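Local structure of transmembrane beta-barrels (Synthetic construct, 6X9Z) at residues 9-14 / 99-104; 21-26 / 111-116; 27-32 / 37-42; 59-62 / 66-69. The protein forms a de novo designed eight-stranded antiparallel barrel intended to fold in and span a lipid membrane. One frame throughout, in Å; residues are numbered along the deposited sequence.

Overall arrangement
All four contacts belong to one closed antiparallel barrel. Contacts 1 and 2 each join strands that are not neighbours, reaching over the inner side of the strand between them; contact 1 is buried and apolar apart from its sulfur, whereas contact 2, about 11 Å away between centres, is charged and only partly buried. Contacts 3 and 4 join chain neighbours, one along a hairpin and the other at a turn. Contact 3 shares strand 22-31 with contact 2 and sets an inward Q29-D39 pair beside F37, with largely apolar residues outside. Contact 4, about 21 Å from contact 2 between centres and on the other side of the chain's centre, trades regular pairing for hydroxyl, proline and loop packing.

Contact 1: 9-14 / 99-104; sequences MVYVVV and ALMVEY
M101 carries its sulfur from strand 98-106 to Y11 and V13 because its chain is fully extended, all three torsions lying within a degree of 180°. Y11 answers from strand 8-17 with its CG lodged between the backbone N and the carbonyl carbon (chi1 67°), which lays the ring along the barrel interior beside the incoming thioether. M101 SD comes 3.9 Å from Y11 CB and lies 4.8 Å from the centroid of the Y11 ring. Since the sulfur stands 39° off the ring normal, this Met-aromatic contact is oblique. The terminal methyl goes on over one face of the ring, M101 CE being 4.3 Å above the plane of Y11 and shifted toward the rim. Two residues further along the same strand, V13 presents CG1 to the same sulfur, with V13 CG1 3.4 Å from M101 SD, a close apolar touch; M101 CE is further from that methyl, at 4.0 Å. One thioether thus packs against two inward-pointing residues, and the contact is made by side chains alone. The phenol end of Y11 is a polar matter, its OH being hydrogen-bonded to D39 OD1. M101 also rests on Q29 and L91, and E103, further along its strand, hydrogen-bonds Y69 OH within the barrel. Strand 112-121 runs between the two strands and pairs with 8-17 on one side, while 22-31 pairs with 8-17 on the other, so the contact bridges the inside of the closing part of the barrel wall.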
loop_
_atom_site.group_PDB
_atom_site.type_symbol
_atom_site.label_atom_id
_atom_site.label_comp_id
_atom_site.label_asym_id
_atom_site.label_seq_id
_atom_site.Cartn_x
_atom_site.Cartn_y
_atom_site.Cartn_z
ATOM N N MET A 9 9.924 -4.652 1.101
ATOM C CA MET A 9 9.904 -3.227 1.378
ATOM C C MET A 9 8.904 -2.949 2.485
ATOM O O MET A 9 7.755 -3.394 2.413
ATOM C CB MET A 9 9.567 -2.427 0.121
ATOM C CG MET A 9 10.718 -2.402 -0.871
ATOM S SD MET A 9 10.377 -1.268 -2.213
ATOM C CE MET A 9 9.008 -2.129 -2.972
ATOM N N VAL A 10 9.355 -2.233 3.506
ATOM C CA VAL A 10 8.494 -1.758 4.579
ATOM C C VAL A 10 8.059 -0.344 4.232
ATOM O O VAL A 10 8.882 0.487 3.832
ATOM C CB VAL A 10 9.224 -1.794 5.932
ATOM C CG1 VAL A 10 8.390 -1.112 7.002
ATOM C CG2 VAL A 10 9.533 -3.227 6.322
ATOM N N TYR A 11 6.765 -0.073 4.374
ATOM C CA TYR A 11 6.212 1.225 4.040
ATOM C C TYR A 11 5.443 1.780 5.228
ATOM O O TYR A 11 4.976 1.034 6.094
ATOM C CB TYR A 11 5.299 1.147 2.810
ATOM C CG TYR A 11 4.023 0.353 3.009
ATOM C CD1 TYR A 11 2.882 0.958 3.525
ATOM C CD2 TYR A 11 3.950 -0.990 2.659
ATOM C CE1 TYR A 11 1.712 0.254 3.700
ATOM C CE2 TYR A 11 2.777 -1.707 2.831
ATOM C CZ TYR A 11 1.660 -1.077 3.354
ATOM O OH TYR A 11 0.486 -1.777 3.528
ATOM N N VAL A 12 5.326 3.102 5.259
ATOM C CA VAL A 12 4.450 3.794 6.197
ATOM C C VAL A 12 3.751 4.904 5.430
ATOM O O VAL A 12 4.403 5.701 4.747
ATOM C CB VAL A 12 5.220 4.350 7.411
ATOM C CG1 VAL A 12 5.612 3.218 8.348
ATOM C CG2 VAL A 12 6.456 5.103 6.963
ATOM N N VAL A 13 2.423 4.942 5.506
ATOM C CA VAL A 13 1.658 5.913 4.738
ATOM C C VAL A 13 0.603 6.556 5.621
ATOM O O VAL A 13 0.135 5.977 6.605
ATOM C CB VAL A 13 0.989 5.297 3.489
ATOM C CG1 VAL A 13 2.021 4.632 2.607
ATOM C CG2 VAL A 13 -0.110 4.319 3.887
ATOM N N VAL A 14 0.234 7.774 5.245
ATOM C CA VAL A 14 -0.891 8.486 5.830
ATOM C C VAL A 14 -1.930 8.656 4.732
ATOM O O VAL A 14 -1.614 9.147 3.640
ATOM C CB VAL A 14 -0.466 9.838 6.424
ATOM C CG1 VAL A 14 0.441 10.594 5.456
ATOM C CG2 VAL A 14 -1.688 10.661 6.783
ATOM N N ALA A 99 12.018 5.169 -1.245
ATOM C CA ALA A 99 11.119 5.530 -2.326
ATOM C C ALA A 99 9.940 6.285 -1.738
ATOM O O ALA A 99 9.500 6.000 -0.622
ATOM C CB ALA A 99 10.636 4.296 -3.094
ATOM N N LEU A 100 9.448 7.264 -2.490
ATOM C CA LEU A 100 8.236 7.975 -2.121
ATOM C C LEU A 100 7.033 7.236 -2.680
ATOM O O LEU A 100 7.060 6.739 -3.810
ATOM C CB LEU A 100 8.260 9.408 -2.645
ATOM C CG LEU A 100 9.533 10.161 -2.266
ATOM C CD1 LEU A 100 9.508 11.544 -2.866
ATOM C CD2 LEU A 100 9.691 10.209 -0.755
ATOM N N MET A 101 5.979 7.164 -1.878
ATOM C CA MET A 101 4.819 6.346 -2.185
ATOM C C MET A 101 3.586 7.230 -2.216
ATOM O O MET A 101 3.351 8.008 -1.287
ATOM C CB MET A 101 4.662 5.234 -1.150
ATOM C CG MET A 101 3.480 4.317 -1.368
ATOM S SD MET A 101 3.469 3.070 -0.069
ATOM C CE MET A 101 2.046 2.095 -0.532
ATOM N N VAL A 102 2.818 7.125 -3.291
ATOM C CA VAL A 102 1.527 7.785 -3.409
ATOM C C VAL A 102 0.539 6.760 -3.937
ATOM O O VAL A 102 0.875 5.941 -4.802
ATOM C CB VAL A 102 1.582 9.027 -4.322
ATOM C CG1 VAL A 102 2.577 10.036 -3.776
ATOM C CG2 VAL A 102 1.941 8.638 -5.747
ATOM N N GLU A 103 -0.671 6.789 -3.399
ATOM C CA GLU A 103 -1.643 5.753 -3.702
ATOM C C GLU A 103 -3.040 6.336 -3.626
ATOM O O GLU A 103 -3.407 6.948 -2.620
ATOM C CB GLU A 103 -1.508 4.582 -2.730
ATOM C CG GLU A 103 -2.612 3.564 -2.848
ATOM C CD GLU A 103 -2.355 2.354 -1.991
ATOM O OE1 GLU A 103 -1.170 1.984 -1.834
ATOM O OE2 GLU A 103 -3.333 1.780 -1.471
ATOM N N TYR A 104 -3.805 6.148 -4.692
ATOM C CA TYR A 104 -5.236 6.394 -4.678
ATOM C C TYR A 104 -5.943 5.065 -4.453
ATOM O O TYR A 104 -5.649 4.078 -5.137
ATOM C CB TYR A 104 -5.696 7.036 -5.985
ATOM C CG TYR A 104 -7.193 7.147 -6.102
ATOM C CD1 TYR A 104 -7.903 6.322 -6.963
ATOM C CD2 TYR A 104 -7.898 8.070 -5.343
ATOM C CE1 TYR A 104 -9.273 6.419 -7.073
ATOM C CE2 TYR A 104 -9.269 8.173 -5.443
ATOM C CZ TYR A 104 -9.952 7.346 -6.307
ATOM O OH TYR A 104 -11.318 7.448 -6.411
#

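Contact 2: 21-26 / 111-116; sequences TVDVVG and LQKVAI
D23 OD1 has two nitrogens around it: N17 ND2, which hydrogen-bonds it from strand 8-17, and K113 NZ, which makes a long salt bridge from strand 112-121, with K113 NZ 3.7 Å from D23 OD1. The ammonium does not meet the carboxylate head-on. It stands well out of the carboxylate plane, displaced to the side of CB and OD1, with K113 NZ 4.0 Å from both CB and CG of D23. The lysine reaches this place by a bent chain: its CG is turned in over its own backbone, flanked by N and C (chi1 65°), and a second turn at chi3, -64°, swings CE and NZ round, with the two side chains crossing at about a right angle. K113 CE follows the nitrogen in, 4.0 Å from D23 OD1. The other oxygen, D23 OD2, accepts from N45 ND2, so asparagines of strands 8-17 and 36-45 hold the carboxylate on both of its oxygens. Strand 8-17 separates the two segments and pairs with each, which puts the ion pair across the inner side of three successive strands; K113 also touches N17. With N17 as the stronger partner of OD1, the lysine contributes chiefly electrostatics: a longer-range attraction that probably offsets the charge of a buried aspartate, within a polar network at this end of the barrel.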
loop_
_atom_site.group_PDB
_atom_site.type_symbol
_atom_site.label_atom_id
_atom_site.label_comp_id
_atom_site.label_asym_id
_atom_site.label_seq_id
_atom_site.Cartn_x
_atom_site.Cartn_y
_atom_site.Cartn_z
ATOM N N THR A 21 -11.974 11.221 7.524
ATOM C CA THR A 21 -11.138 10.493 8.463
ATOM C C THR A 21 -9.732 10.369 7.882
ATOM O O THR A 21 -9.484 10.678 6.714
ATOM C CB THR A 21 -11.733 9.117 8.779
ATOM O OG1 THR A 21 -11.691 8.287 7.612
ATOM C CG2 THR A 21 -13.173 9.259 9.248
ATOM N N VAL A 22 -8.800 9.928 8.722
ATOM C CA VAL A 22 -7.390 9.828 8.363
ATOM C C VAL A 22 -6.870 8.486 8.855
ATOM O O VAL A 22 -7.111 8.109 10.008
ATOM C CB VAL A 22 -6.564 10.986 8.965
ATOM C CG1 VAL A 22 -5.077 10.757 8.751
ATOM C CG2 VAL A 22 -6.990 12.323 8.364
ATOM N N ASP A 23 -6.178 7.759 7.981
ATOM C CA ASP A 23 -5.519 6.513 8.345
ATOM C C ASP A 23 -4.011 6.712 8.381
ATOM O O ASP A 23 -3.452 7.498 7.611
ATOM C CB ASP A 23 -5.834 5.380 7.356
ATOM C CG ASP A 23 -7.321 5.140 7.178
ATOM O OD1 ASP A 23 -7.903 5.717 6.237
ATOM O OD2 ASP A 23 -7.907 4.367 7.968
ATOM N N VAL A 24 -3.358 5.985 9.278
ATOM C CA VAL A 24 -1.918 5.769 9.232
ATOM C C VAL A 24 -1.708 4.264 9.131
ATOM O O VAL A 24 -2.203 3.505 9.973
ATOM C CB VAL A 24 -1.200 6.365 10.455
ATOM C CG1 VAL A 24 -1.152 7.880 10.350
ATOM C CG2 VAL A 24 -1.896 5.961 11.742
ATOM N N VAL A 25 -1.015 3.830 8.082
ATOM C CA VAL A 25 -0.848 2.416 7.789
ATOM C C VAL A 25 0.638 2.111 7.716
ATOM O O VAL A 25 1.385 2.779 6.988
ATOM C CB VAL A 25 -1.557 2.015 6.483
ATOM C CG1 VAL A 25 -1.345 0.545 6.186
ATOM C CG2 VAL A 25 -3.051 2.328 6.568
ATOM N N GLY A 26 1.067 1.114 8.484
ATOM C CA GLY A 26 2.415 0.588 8.382
ATOM C C GLY A 26 2.361 -0.867 7.969
ATOM O O GLY A 26 1.512 -1.620 8.460
ATOM N N LEU A 111 -16.223 4.805 -0.660
ATOM C CA LEU A 111 -15.253 5.529 0.152
ATOM C C LEU A 111 -13.913 5.507 -0.570
ATOM O O LEU A 111 -13.377 4.429 -0.845
ATOM C CB LEU A 111 -15.133 4.897 1.540
ATOM C CG LEU A 111 -14.022 5.398 2.466
ATOM C CD1 LEU A 111 -14.361 6.770 3.022
ATOM C CD2 LEU A 111 -13.766 4.402 3.593
ATOM N N GLN A 112 -13.384 6.687 -0.885
ATOM C CA GLN A 112 -12.103 6.822 -1.565
ATOM C C GLN A 112 -11.082 7.472 -0.643
ATOM O O GLN A 112 -11.427 8.170 0.314
ATOM C CB GLN A 112 -12.233 7.654 -2.846
ATOM C CG GLN A 112 -13.151 7.057 -3.891
ATOM C CD GLN A 112 -14.488 7.765 -3.961
ATOM O OE1 GLN A 112 -14.607 8.931 -3.583
ATOM N NE2 GLN A 112 -15.504 7.061 -4.443
ATOM N N LYS A 113 -9.808 7.247 -0.952
ATOM C CA LYS A 113 -8.742 7.774 -0.118
ATOM C C LYS A 113 -7.518 8.071 -0.966
ATOM O O LYS A 113 -7.276 7.427 -1.992
ATOM C CB LYS A 113 -8.371 6.800 1.007
ATOM C CG LYS A 113 -7.779 5.490 0.524
ATOM C CD LYS A 113 -7.454 4.560 1.686
ATOM C CE LYS A 113 -6.369 5.145 2.575
ATOM N NZ LYS A 113 -5.866 4.145 3.560
ATOM N N VAL A 114 -6.756 9.066 -0.525
ATOM C CA VAL A 114 -5.441 9.374 -1.067
ATOM C C VAL A 114 -4.444 9.210 0.066
ATOM O O VAL A 114 -4.640 9.762 1.154
ATOM C CB VAL A 114 -5.387 10.788 -1.665
ATOM C CG1 VAL A 114 -3.958 11.172 -2.010
ATOM C CG2 VAL A 114 -6.273 10.863 -2.901
ATOM N N ALA A 115 -3.396 8.430 -0.177
ATOM C CA ALA A 115 -2.385 8.149 0.827
ATOM C C ALA A 115 -1.005 8.464 0.271
ATOM O O ALA A 115 -0.706 8.161 -0.889
ATOM C CB ALA A 115 -2.445 6.689 1.289
ATOM N N ILE A 116 -0.177 9.091 1.104
ATOM C CA ILE A 116 1.207 9.394 0.775
ATOM C C ILE A 116 2.085 8.835 1.883
ATOM O O ILE A 116 1.668 8.731 3.041
ATOM C CB ILE A 116 1.449 10.906 0.596
ATOM C CG1 ILE A 116 1.082 11.653 1.880
ATOM C CG2 ILE A 116 0.656 11.438 -0.590
ATOM C CD1 ILE A 116 1.311 13.146 1.807
#

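Contact 3: 27-32 / 37-42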
loop_
_atom_site.group_PDB
_atom_site.type_symbol
_atom_site.label_atom_id
_atom_site.label_comp_id
_atom_site.label_asym_id
_atom_site.label_seq_id
_atom_site.Cartn_x
_atom_site.Cartn_y
_atom_site.Cartn_z
ATOM N N GLY A 27 3.246 -1.277 7.065
ATOM C CA GLY A 27 3.206 -2.642 6.575
ATOM C C GLY A 27 4.361 -3.043 5.677
ATOM O O GLY A 27 5.443 -2.451 5.748
ATOM N N ALA A 28 4.138 -4.037 4.817
ATOM C CA ALA A 28 5.185 -4.503 3.923
ATOM C C ALA A 28 4.580 -4.969 2.609
ATOM O O ALA A 28 3.436 -5.425 2.558
ATOM C CB ALA A 28 6.001 -5.635 4.555
ATOM N N GLN A 29 5.369 -4.844 1.549
ATOM C CA GLN A 29 5.039 -5.374 0.234
ATOM C C GLN A 29 6.171 -6.292 -0.195
ATOM O O GLN A 29 7.331 -5.869 -0.256
ATOM C CB GLN A 29 4.825 -4.245 -0.777
ATOM C CG GLN A 29 3.593 -3.390 -0.480
ATOM C CD GLN A 29 3.406 -2.244 -1.462
ATOM O OE1 GLN A 29 4.337 -1.856 -2.169
ATOM N NE2 GLN A 29 2.193 -1.698 -1.511
ATOM N N TYR A 30 5.838 -7.545 -0.485
ATOM C CA TYR A 30 6.818 -8.558 -0.845
ATOM C C TYR A 30 6.528 -9.032 -2.261
ATOM O O TYR A 30 5.445 -9.559 -2.532
ATOM C CB TYR A 30 6.783 -9.722 0.146
ATOM C CG TYR A 30 7.765 -10.824 -0.176
ATOM C CD1 TYR A 30 7.344 -11.991 -0.792
ATOM C CD2 TYR A 30 9.114 -10.692 0.127
ATOM C CE1 TYR A 30 8.233 -12.997 -1.096
ATOM C CE2 TYR A 30 10.013 -11.697 -0.174
ATOM C CZ TYR A 30 9.562 -12.846 -0.786
ATOM O OH TYR A 30 10.434 -13.861 -1.092
ATOM N N ALA A 31 7.489 -8.835 -3.160
ATOM C CA ALA A 31 7.350 -9.268 -4.546
ATOM C C ALA A 31 7.599 -10.769 -4.616
ATOM O O ALA A 31 8.716 -11.232 -4.365
ATOM C CB ALA A 31 8.320 -8.509 -5.447
ATOM N N VAL A 32 6.556 -11.534 -4.956
ATOM C CA VAL A 32 6.673 -12.988 -5.055
ATOM C C VAL A 32 7.066 -13.456 -6.449
ATOM O O VAL A 32 7.477 -14.615 -6.606
ATOM C CB VAL A 32 5.353 -13.680 -4.661
ATOM C CG1 VAL A 32 4.943 -13.290 -3.242
ATOM C CG2 VAL A 32 4.262 -13.321 -5.650
ATOM N N PHE A 37 2.824 -9.258 -6.163
ATOM C CA PHE A 37 3.361 -9.005 -4.837
ATOM C C PHE A 37 2.267 -9.220 -3.803
ATOM O O PHE A 37 1.077 -9.106 -4.105
ATOM C CB PHE A 37 3.946 -7.589 -4.712
ATOM C CG PHE A 37 2.934 -6.483 -4.873
ATOM C CD1 PHE A 37 2.347 -5.896 -3.763
ATOM C CD2 PHE A 37 2.589 -6.015 -6.132
ATOM C CE1 PHE A 37 1.426 -4.876 -3.908
ATOM C CE2 PHE A 37 1.663 -4.999 -6.282
ATOM C CZ PHE A 37 1.087 -4.425 -5.169
ATOM N N LEU A 38 2.691 -9.556 -2.591
ATOM C CA LEU A 38 1.806 -9.638 -1.443
ATOM C C LEU A 38 1.943 -8.367 -0.622
ATOM O O LEU A 38 2.989 -7.713 -0.625
ATOM C CB LEU A 38 2.123 -10.865 -0.584
ATOM C CG LEU A 38 1.961 -12.197 -1.321
ATOM C CD1 LEU A 38 2.408 -13.373 -0.459
ATOM C CD2 LEU A 38 0.522 -12.384 -1.780
ATOM N N ASP A 39 0.860 -8.011 0.062
ATOM C CA ASP A 39 0.820 -6.812 0.884
ATOM C C ASP A 39 0.146 -7.170 2.197
ATOM O O ASP A 39 -0.944 -7.746 2.202
ATOM C CB ASP A 39 0.069 -5.679 0.176
ATOM C CG ASP A 39 0.306 -4.325 0.816
ATOM O OD1 ASP A 39 0.437 -4.254 2.057
ATOM O OD2 ASP A 39 0.360 -3.320 0.074
ATOM N N VAL A 40 0.818 -6.864 3.298
ATOM C CA VAL A 40 0.248 -6.942 4.633
ATOM C C VAL A 40 0.545 -5.623 5.323
ATOM O O VAL A 40 1.561 -4.973 5.055
ATOM C CB VAL A 40 0.805 -8.127 5.452
ATOM C CG1 VAL A 40 0.451 -9.450 4.785
ATOM C CG2 VAL A 40 2.310 -7.999 5.613
ATOM N N GLY A 41 -0.357 -5.220 6.210
ATOM C CA GLY A 41 -0.170 -3.967 6.907
ATOM C C GLY A 41 -1.131 -3.777 8.059
ATOM O O GLY A 41 -2.257 -4.280 8.032
ATOM N N TYR A 42 -0.683 -3.064 9.085
ATOM C CA TYR A 42 -1.508 -2.714 10.232
ATOM C C TYR A 42 -1.790 -1.221 10.164
ATOM O O TYR A 42 -0.866 -0.417 9.991
ATOM C CB TYR A 42 -0.814 -3.081 11.544
ATOM C CG TYR A 42 -1.660 -2.883 12.786
ATOM C CD1 TYR A 42 -2.442 -3.912 13.293
ATOM C CD2 TYR A 42 -1.667 -1.667 13.455
ATOM C CE1 TYR A 42 -3.213 -3.732 14.432
ATOM C CE2 TYR A 42 -2.433 -1.479 14.591
ATOM C CZ TYR A 42 -3.202 -2.515 15.076
ATOM O OH TYR A 42 -3.967 -2.332 16.209
#
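Q29 and D39 face each other on a beta hairpin, strands 22-31 and 36-45 of the barrel, as a non-hydrogen-bonded antiparallel pair whose side chains point into the interior. Q29 NE2 donates to D39 OD2 at 2.9 Å, approaching from above the carboxylate plane, 37° out of it, and the amide and carboxylate planes are almost perpendicular (84°). D39 reaches the glutamine with its CG anti to the backbone N (chi1 -165°). D39 OD2 also forms a salt bridge with K71 of strand 66-77, two strands along the wall, and Y11 OH hydrogen-bonds D39 OD1, so both oxygens are held. Beside the amide runs the F37 ring, pointing the same way, with F37 CE1 4.1 Å from Q29 NE2. Two pairs of backbone bonds frame these groups: A28 N to V40 O at 2.8 Å and V40 N to A28 O at 3.1 Å form one ring of bonds, Y30 N to L38 O at 2.9 Å and L38 N to Y30 O at 2.8 Å the next. The residues of these hydrogen-bonded pairs, A28, V40, Y30 and L38, point to the outer surface, where V32 CG1 packs on L38 CG as the hairpin nears its turn. At the far end, where neither residue has a side chain, the strands close until G27 CA and G41 CA are 3.6 Å apart.

Contact 4: 59-62 / 66-69; sequences SYKV and LEPY
E67 leans along residues 59-62, the end of strand 49-59 and the loop after it, extended all the way, with its CG anti to the backbone N (chi1 178°). Its CB lies 3.9 Å from Y60 O, and E67 CG comes nearer to the same carbonyl oxygen, at 3.4 Å. Next, E67 CD meets the aliphatic part of the lysine, 4.0 Å from K61 CG. At the tip the carboxylate splits its neighbours: E67 OE1 is 3.9 Å from K61 CE, while E67 OE2 is 3.4 Å from S59 OG. The serine hydroxyl is spent elsewhere, since S59 OG donates to P68 O at 2.7 Å, tilted from the carbonyl plane by 33°. Y60 N also reaches that oxygen, weakly. Proline brings no amide hydrogen for Y60 O, so the backbone ladder lapses there, and apolar packing takes over: V62 CG2 rests on P68 CG at 3.6 Å, the two side chains set roughly perpendicular. A weak bond, V62 N to L66 O at 3.1 Å, spans the loop to the first residue of strand 66-77. Further in, Y69 pairs with S59, packs on F37 and sends its OH to E103. Together these residues flank the turn of the beta hairpin between strands 49-59 and 66-77, the up-and-down connection on which barrels of this kind are built.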
loop_
_atom_site.group_PDB
_atom_site.type_symbol
_atom_site.label_atom_id
_atom_site.label_comp_id
_atom_site.label_asym_id
_atom_site.label_seq_id
_atom_site.Cartn_x
_atom_site.Cartn_y
_atom_site.Cartn_z
ATOM N N SER A 59 2.486 -5.237 -10.243
ATOM C CA SER A 59 3.381 -4.091 -10.265
ATOM C C SER A 59 4.524 -4.362 -11.234
ATOM O O SER A 59 4.959 -5.504 -11.383
ATOM C CB SER A 59 3.932 -3.789 -8.868
ATOM O OG SER A 59 4.721 -2.612 -8.877
ATOM N N TYR A 60 4.992 -3.303 -11.888
ATOM C CA TYR A 60 6.157 -3.362 -12.757
ATOM C C TYR A 60 6.849 -2.011 -12.700
ATOM O O TYR A 60 6.327 -1.048 -12.132
ATOM C CB TYR A 60 5.785 -3.722 -14.201
ATOM C CG TYR A 60 5.161 -2.595 -15.005
ATOM C CD1 TYR A 60 5.837 -2.027 -16.085
ATOM C CD2 TYR A 60 3.900 -2.104 -14.691
ATOM C CE1 TYR A 60 5.271 -1.001 -16.831
ATOM C CE2 TYR A 60 3.327 -1.079 -15.429
ATOM C CZ TYR A 60 4.012 -0.534 -16.498
ATOM O OH TYR A 60 3.434 0.484 -17.228
ATOM N N LYS A 61 8.033 -1.946 -13.296
ATOM C CA LYS A 61 8.852 -0.740 -13.288
ATOM C C LYS A 61 8.844 -0.127 -14.682
ATOM O O LYS A 61 9.274 -0.762 -15.650
ATOM C CB LYS A 61 10.270 -1.058 -12.827
ATOM C CG LYS A 61 10.344 -1.588 -11.410
ATOM C CD LYS A 61 11.774 -1.916 -11.005
ATOM C CE LYS A 61 11.810 -2.509 -9.604
ATOM N NZ LYS A 61 13.161 -2.981 -9.212
ATOM N N VAL A 62 8.335 1.105 -14.781
ATOM C CA VAL A 62 8.400 1.840 -16.040
ATOM C C VAL A 62 9.815 2.335 -16.284
ATOM O O VAL A 62 10.269 2.427 -17.431
ATOM C CB VAL A 62 7.394 3.008 -16.021
ATOM C CG1 VAL A 62 7.602 3.921 -17.219
ATOM C CG2 VAL A 62 5.973 2.485 -15.999
ATOM N N LEU A 66 10.315 5.083 -11.526
ATOM C CA LEU A 66 8.873 4.948 -11.371
ATOM C C LEU A 66 8.488 3.477 -11.371
ATOM O O LEU A 66 8.927 2.714 -12.238
ATOM C CB LEU A 66 8.133 5.696 -12.484
ATOM C CG LEU A 66 6.618 5.519 -12.581
ATOM C CD1 LEU A 66 5.926 5.985 -11.312
ATOM C CD2 LEU A 66 6.086 6.273 -13.782
ATOM N N GLU A 67 7.666 3.088 -10.395
ATOM C CA GLU A 67 7.186 1.716 -10.256
ATOM C C GLU A 67 5.694 1.746 -9.957
ATOM O O GLU A 67 5.278 1.804 -8.793
ATOM C CB GLU A 67 7.947 0.963 -9.164
ATOM C CG GLU A 67 7.436 -0.456 -8.955
ATOM C CD GLU A 67 8.265 -1.257 -7.973
ATOM O OE1 GLU A 67 9.188 -0.694 -7.350
ATOM O OE2 GLU A 67 7.991 -2.466 -7.826
ATOM N N PRO A 68 4.856 1.713 -10.990
ATOM C CA PRO A 68 3.408 1.717 -10.766
ATOM C C PRO A 68 2.936 0.388 -10.196
ATOM O O PRO A 68 3.580 -0.650 -10.351
ATOM C CB PRO A 68 2.830 1.949 -12.167
ATOM C CG PRO A 68 3.994 2.399 -13.020
ATOM C CD PRO A 68 5.199 1.766 -12.419
ATOM N N TYR A 69 1.781 0.430 -9.535
ATOM C CA TYR A 69 1.185 -0.786 -9.005
ATOM C C TYR A 69 -0.316 -0.591 -8.860
ATOM O O TYR A 69 -0.799 0.528 -8.665
ATOM C CB TYR A 69 1.802 -1.188 -7.654
ATOM C CG TYR A 69 1.514 -0.234 -6.519
ATOM C CD1 TYR A 69 0.433 -0.442 -5.672
ATOM C CD2 TYR A 69 2.323 0.873 -6.291
ATOM C CE1 TYR A 69 0.159 0.425 -4.635
ATOM C CE2 TYR A 69 2.055 1.749 -5.250
ATOM C CZ TYR A 69 0.970 1.517 -4.428
ATOM O OH TYR A 69 0.699 2.381 -3.394
#